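Local atomic coordinates of CENP-V/GFA domain-containing protein (Rhodobacter sphaeroides 2.4.1, PDB entry 3FAC), a protein that is of unknown function but probably binds zinc and may act as a carbon-sulfur lyase of the Gfa type. Residues Glu11-Arg25 with Ala36-Arg50. Residues are numbered along the deposited sequence; the frame is centred on the assembly and turned at random.
Sequences EIEVELLNGFADARR and AIAATARLSDLRVVR
Glu11 O receives two backbone N-H groups of strand 46-50, from Arg50 N at 3.1 Å and, in a weak bent bond, from Val49 N. The two residues facing one form a classic beta bulge, beyond which strands 11-14 and 46-50 pair antiparallel in a small sheet completed by strand 2-4; segment 36-50 then links it to the larger sheet through strand 38-42, in a fold consistent with the beta-tent of this family.

On one face of the strand pair, acids meet arginines. Glu11 CB lies over one face of the Arg50 guanidinium, toward its rim, and with CG anti to the backbone N (chi1 -179°) and the chain extended, OE1 reaches NH1; this salt bridge is modelled doubtfully short. Arg50 NH2 also hydrogen-bonds to Gly8 O. Glu13 OE2 lies 3.4 Å from Arg47 NH1, in the plane of the guanidinium and at its edge, a weak but nearly straight bond (173°), with the carboxylate turned 87° from that plane.

The other face is apolar: Val14 CG2 touches Ala41 CB at 3.5 Å and Leu46 CB at 4.0 Å, joining the two strands of segment 36-50. Farther along, Ala23 CB meets Ile37 CG2 at 3.5 Å, and Ile37 CG1 sits over the centre of the Arg25 guanidinium, 3.3 Å from CZ. With a serine in place of Arg25 that flat cover is gone, and the CG1-CD1 arm of Ile37 would probably be left freer to turn. Leu17 CD1 lies over one face of the Arg42 guanidinium but nearer its rim, 3.4 Å from NH2.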
loop_
_atom_site.group_PDB
_atom_site.type_symbol
_atom_site.label_atom_id
_atom_site.label_comp_id
_atom_site.label_asym_id
_atom_site.label_seq_id
_atom_site.Cartn_x
_atom_site.Cartn_y
_atom_site.Cartn_z
ATOM N N GLU A 11 3.569 -10.803 3.966
ATOM C CA GLU A 11 4.854 -10.323 3.477
ATOM C C GLU A 11 4.839 -10.179 1.965
ATOM O O GLU A 11 4.518 -11.122 1.245
ATOM C CB GLU A 11 6.005 -11.257 3.861
ATOM C CG GLU A 11 7.348 -10.726 3.353
ATOM C CD GLU A 11 8.539 -11.565 3.773
ATOM O OE1 GLU A 11 8.669 -11.853 4.982
ATOM O OE2 GLU A 11 9.358 -11.918 2.894
ATOM N N ILE A 12 5.188 -8.995 1.486
ATOM C CA ILE A 12 5.229 -8.757 0.056
ATOM C C ILE A 12 6.669 -8.542 -0.397
ATOM O O ILE A 12 7.579 -8.394 0.422
ATOM C CB ILE A 12 4.385 -7.526 -0.336
ATOM C CG1 ILE A 12 4.895 -6.283 0.393
ATOM C CG2 ILE A 12 2.923 -7.769 0.000
ATOM C CD1 ILE A 12 4.234 -4.997 -0.063
ATOM N N GLU A 13 6.860 -8.544 -1.711
ATOM C CA GLU A 13 8.165 -8.338 -2.328
ATOM C C GLU A 13 7.868 -7.344 -3.443
ATOM O O GLU A 13 7.341 -7.723 -4.488
ATOM C CB GLU A 13 8.674 -9.659 -2.910
ATOM C CG GLU A 13 10.182 -9.845 -2.866
ATOM C CD GLU A 13 10.918 -9.025 -3.902
ATOM O OE1 GLU A 13 10.767 -7.783 -3.905
ATOM O OE2 GLU A 13 11.657 -9.627 -4.713
ATOM N N VAL A 14 8.191 -6.072 -3.225
ATOM C CA VAL A 14 7.888 -5.056 -4.231
ATOM C C VAL A 14 9.027 -4.129 -4.646
ATOM O O VAL A 14 9.897 -3.786 -3.848
ATOM C CB VAL A 14 6.691 -4.182 -3.768
ATOM C CG1 VAL A 14 7.036 -3.466 -2.478
ATOM C CG2 VAL A 14 6.317 -3.188 -4.846
ATOM N N GLU A 15 9.004 -3.737 -5.916
ATOM C CA GLU A 15 9.992 -2.826 -6.480
ATOM C C GLU A 15 9.254 -1.531 -6.789
ATOM O O GLU A 15 8.318 -1.525 -7.591
ATOM C CB GLU A 15 10.578 -3.394 -7.774
ATOM C CG GLU A 15 11.325 -4.709 -7.615
ATOM C CD GLU A 15 12.527 -4.594 -6.696
ATOM O OE1 GLU A 15 13.340 -3.667 -6.901
ATOM O OE2 GLU A 15 12.663 -5.434 -5.776
ATOM N N LEU A 16 9.665 -0.440 -6.152
ATOM C CA LEU A 16 9.018 0.849 -6.364
ATOM C C LEU A 16 9.341 1.436 -7.725
ATOM O O LEU A 16 10.489 1.423 -8.160
ATOM C CB LEU A 16 9.438 1.841 -5.279
ATOM C CG LEU A 16 9.176 1.418 -3.834
ATOM C CD1 LEU A 16 9.670 2.513 -2.902
ATOM C CD2 LEU A 16 7.690 1.154 -3.629
ATOM N N LEU A 17 8.319 1.962 -8.389
ATOM C CA LEU A 17 8.491 2.564 -9.701
ATOM C C LEU A 17 9.497 3.705 -9.673
ATOM O O LEU A 17 10.508 3.666 -10.372
ATOM C CB LEU A 17 7.154 3.093 -10.221
ATOM C CG LEU A 17 7.227 3.887 -11.529
ATOM C CD1 LEU A 17 7.759 2.999 -12.647
ATOM C CD2 LEU A 17 5.847 4.419 -11.878
ATOM N N ASN A 18 9.217 4.724 -8.869
ATOM C CA ASN A 18 10.101 5.877 -8.780
ATOM C C ASN A 18 10.417 6.217 -7.331
ATOM O O ASN A 18 10.179 7.334 -6.875
ATOM C CB ASN A 18 9.454 7.082 -9.471
ATOM C CG ASN A 18 10.431 8.222 -9.694
ATOM O OD1 ASN A 18 11.474 8.041 -10.324
ATOM N ND2 ASN A 18 10.096 9.403 -9.184
ATOM N N GLY A 19 10.954 5.238 -6.612
ATOM C CA GLY A 19 11.303 5.439 -5.219
ATOM C C GLY A 19 10.212 6.087 -4.391
ATOM O O GLY A 19 9.020 5.864 -4.615
ATOM N N PHE A 20 10.632 6.903 -3.432
ATOM C CA PHE A 20 9.720 7.602 -2.535
ATOM C C PHE A 20 9.514 9.034 -2.999
ATOM O O PHE A 20 8.732 9.782 -2.416
ATOM C CB PHE A 20 10.301 7.603 -1.123
ATOM C CG PHE A 20 10.649 6.234 -0.619
ATOM C CD1 PHE A 20 9.672 5.410 -0.073
ATOM C CD2 PHE A 20 11.949 5.758 -0.720
ATOM C CE1 PHE A 20 9.984 4.130 0.365
ATOM C CE2 PHE A 20 12.273 4.480 -0.287
ATOM C CZ PHE A 20 11.286 3.663 0.259
ATOM N N ALA A 21 10.225 9.403 -4.057
ATOM C CA ALA A 21 10.149 10.743 -4.616
ATOM C C ALA A 21 8.725 11.268 -4.765
ATOM O O ALA A 21 8.487 12.467 -4.619
ATOM C CB ALA A 21 10.854 10.774 -5.963
ATOM N N ASP A 22 7.779 10.377 -5.049
ATOM C CA ASP A 22 6.393 10.795 -5.235
ATOM C C ASP A 22 5.394 10.253 -4.218
ATOM O O ASP A 22 4.225 10.050 -4.546
ATOM C CB ASP A 22 5.927 10.432 -6.648
ATOM C CG ASP A 22 6.162 8.972 -6.982
ATOM O OD1 ASP A 22 5.653 8.097 -6.244
ATOM O OD2 ASP A 22 6.857 8.698 -7.984
ATOM N N ALA A 23 5.844 10.027 -2.988
ATOM C CA ALA A 23 4.960 9.522 -1.941
ATOM C C ALA A 23 3.943 10.604 -1.577
ATOM O O ALA A 23 4.295 11.624 -0.985
ATOM C CB ALA A 23 5.771 9.127 -0.716
ATOM N N ARG A 24 2.683 10.374 -1.933
ATOM C CA ARG A 24 1.621 11.340 -1.660
ATOM C C ARG A 24 0.627 10.835 -0.613
ATOM O O ARG A 24 0.947 9.954 0.186
ATOM C CB ARG A 24 0.885 11.678 -2.961
ATOM C CG ARG A 24 1.809 12.105 -4.095
ATOM C CD ARG A 24 1.038 12.448 -5.364
ATOM N NE ARG A 24 0.202 13.635 -5.197
ATOM C CZ ARG A 24 -0.551 14.163 -6.157
ATOM N NH1 ARG A 24 -0.579 13.612 -7.364
ATOM N NH2 ARG A 24 -1.278 15.247 -5.911
ATOM N N ARG A 25 -0.582 11.392 -0.631
ATOM C CA ARG A 25 -1.620 11.014 0.326
ATOM C C ARG A 25 -3.027 11.357 -0.163
ATOM O O ARG A 25 -3.470 12.494 -0.019
ATOM C CB ARG A 25 -1.364 11.732 1.655
ATOM C CG ARG A 25 -0.935 10.837 2.803
ATOM C CD ARG A 25 -0.288 11.664 3.905
ATOM N NE ARG A 25 -0.098 10.909 5.141
ATOM C CZ ARG A 25 0.824 11.195 6.056
ATOM N NH1 ARG A 25 1.649 12.217 5.873
ATOM N NH2 ARG A 25 0.919 10.465 7.156
ATOM N N ALA A 36 -2.414 6.338 5.489
ATOM C CA ALA A 36 -1.082 5.942 5.051
ATOM C C ALA A 36 -0.499 6.774 3.914
ATOM O O ALA A 36 -1.213 7.483 3.210
ATOM C CB ALA A 36 -1.095 4.472 4.655
ATOM N N ILE A 37 0.817 6.680 3.760
ATOM C CA ILE A 37 1.551 7.369 2.703
ATOM C C ILE A 37 1.891 6.283 1.688
ATOM O O ILE A 37 2.516 5.280 2.036
ATOM C CB ILE A 37 2.860 7.994 3.239
ATOM C CG1 ILE A 37 2.534 9.137 4.202
ATOM C CG2 ILE A 37 3.707 8.499 2.091
ATOM C CD1 ILE A 37 3.750 9.799 4.827
ATOM N N ALA A 38 1.481 6.472 0.438
ATOM C CA ALA A 38 1.740 5.471 -0.586
ATOM C C ALA A 38 2.805 5.850 -1.613
ATOM O O ALA A 38 3.210 7.010 -1.722
ATOM C CB ALA A 38 0.438 5.122 -1.300
ATOM N N ALA A 39 3.251 4.839 -2.354
ATOM C CA ALA A 39 4.250 4.976 -3.410
ATOM C C ALA A 39 3.843 3.975 -4.489
ATOM O O ALA A 39 3.376 2.884 -4.173
ATOM C CB ALA A 39 5.632 4.648 -2.877
ATOM N N THR A 40 4.020 4.342 -5.753
ATOM C CA THR A 40 3.624 3.478 -6.866
ATOM C C THR A 40 4.515 2.258 -7.119
ATOM O O THR A 40 5.642 2.184 -6.634
ATOM C CB THR A 40 3.526 4.299 -8.176
ATOM O OG1 THR A 40 2.603 5.378 -7.993
ATOM C CG2 THR A 40 3.038 3.431 -9.325
ATOM N N ALA A 41 3.984 1.302 -7.881
ATOM C CA ALA A 41 4.698 0.082 -8.245
ATOM C C ALA A 41 3.967 -0.650 -9.377
ATOM O O ALA A 41 2.767 -0.897 -9.288
ATOM C CB ALA A 41 4.829 -0.829 -7.034
ATOM N N ARG A 42 4.692 -0.990 -10.440
ATOM C CA ARG A 42 4.099 -1.697 -11.574
ATOM C C ARG A 42 3.507 -3.024 -11.105
ATOM O O ARG A 42 4.003 -3.626 -10.151
ATOM C CB ARG A 42 5.156 -1.979 -12.645
ATOM C CG ARG A 42 5.877 -0.753 -13.184
ATOM C CD ARG A 42 7.004 -1.168 -14.123
ATOM N NE ARG A 42 7.782 -0.031 -14.608
ATOM C CZ ARG A 42 7.324 0.890 -15.453
ATOM N NH1 ARG A 42 6.083 0.814 -15.916
ATOM N NH2 ARG A 42 8.111 1.890 -15.837
ATOM N N LEU A 43 2.453 -3.479 -11.779
ATOM C CA LEU A 43 1.806 -4.743 -11.432
ATOM C C LEU A 43 2.807 -5.887 -11.376
ATOM O O LEU A 43 2.750 -6.733 -10.483
ATOM C CB LEU A 43 0.727 -5.101 -12.458
ATOM C CG LEU A 43 -0.605 -4.353 -12.456
ATOM C CD1 LEU A 43 -1.501 -4.935 -13.542
ATOM C CD2 LEU A 43 -1.273 -4.480 -11.092
ATOM N N SER A 44 3.717 -5.912 -12.344
ATOM C CA SER A 44 4.729 -6.958 -12.413
ATOM C C SER A 44 5.900 -6.734 -11.457
ATOM O O SER A 44 6.902 -7.446 -11.520
ATOM C CB SER A 44 5.239 -7.094 -13.851
ATOM O OG SER A 44 5.590 -5.832 -14.390
ATOM N N ASP A 45 5.778 -5.748 -10.570
ATOM C CA ASP A 45 6.838 -5.479 -9.606
ATOM C C ASP A 45 6.435 -5.833 -8.175
ATOM O O ASP A 45 7.235 -5.696 -7.252
ATOM C CB ASP A 45 7.269 -4.008 -9.661
ATOM C CG ASP A 45 8.034 -3.667 -10.929
ATOM O OD1 ASP A 45 8.962 -4.424 -11.289
ATOM O OD2 ASP A 45 7.716 -2.637 -11.560
ATOM N N LEU A 46 5.201 -6.294 -7.988
ATOM C CA LEU A 46 4.727 -6.653 -6.654
ATOM C C LEU A 46 4.345 -8.130 -6.561
ATOM O O LEU A 46 3.588 -8.647 -7.380
ATOM C CB LEU A 46 3.539 -5.762 -6.259
ATOM C CG LEU A 46 3.008 -5.824 -4.819
ATOM C CD1 LEU A 46 2.259 -4.541 -4.505
ATOM C CD2 LEU A 46 2.106 -7.037 -4.630
ATOM N N ARG A 47 4.873 -8.798 -5.542
ATOM C CA ARG A 47 4.620 -10.213 -5.332
ATOM C C ARG A 47 4.322 -10.513 -3.859
ATOM O O ARG A 47 5.106 -10.169 -2.977
ATOM C CB ARG A 47 5.840 -11.016 -5.795
ATOM C CG ARG A 47 5.610 -12.515 -5.870
ATOM C CD ARG A 47 6.833 -13.275 -6.393
ATOM N NE ARG A 47 7.830 -13.553 -5.359
ATOM C CZ ARG A 47 8.868 -12.771 -5.072
ATOM N NH1 ARG A 47 9.062 -11.640 -5.741
ATOM N NH2 ARG A 47 9.723 -13.129 -4.120
ATOM N N VAL A 48 3.181 -11.146 -3.601
ATOM C CA VAL A 48 2.786 -11.508 -2.243
ATOM C C VAL A 48 3.562 -12.754 -1.817
ATOM O O VAL A 48 3.296 -13.858 -2.289
ATOM C CB VAL A 48 1.269 -11.792 -2.169
ATOM C CG1 VAL A 48 0.893 -12.306 -0.784
ATOM C CG2 VAL A 48 0.497 -10.523 -2.487
ATOM N N VAL A 49 4.523 -12.565 -0.918
ATOM C CA VAL A 49 5.370 -13.651 -0.437
ATOM C C VAL A 49 4.631 -14.653 0.449
ATOM O O VAL A 49 4.716 -15.864 0.231
ATOM C CB VAL A 49 6.584 -13.085 0.330
ATOM C CG1 VAL A 49 7.504 -14.211 0.763
ATOM C CG2 VAL A 49 7.335 -12.107 -0.558
ATOM N N ARG A 50 3.917 -14.149 1.450
ATOM C CA ARG A 50 3.163 -15.009 2.350
ATOM C C ARG A 50 1.993 -14.253 2.975
ATOM O O ARG A 50 2.005 -13.024 3.057
ATOM C CB ARG A 50 4.066 -15.553 3.464
ATOM C CG ARG A 50 4.506 -14.511 4.480
ATOM C CD ARG A 50 4.856 -15.145 5.827
ATOM N NE ARG A 50 5.212 -14.133 6.819
ATOM C CZ ARG A 50 6.314 -13.394 6.762
ATOM N NH1 ARG A 50 7.171 -13.561 5.768
ATOM N NH2 ARG A 50 6.549 -12.476 7.687
HETATM O O HOH W 1 9.120 -7.524 -6.666
HETATM O O HOH W 2 7.639 -0.863 -9.885
#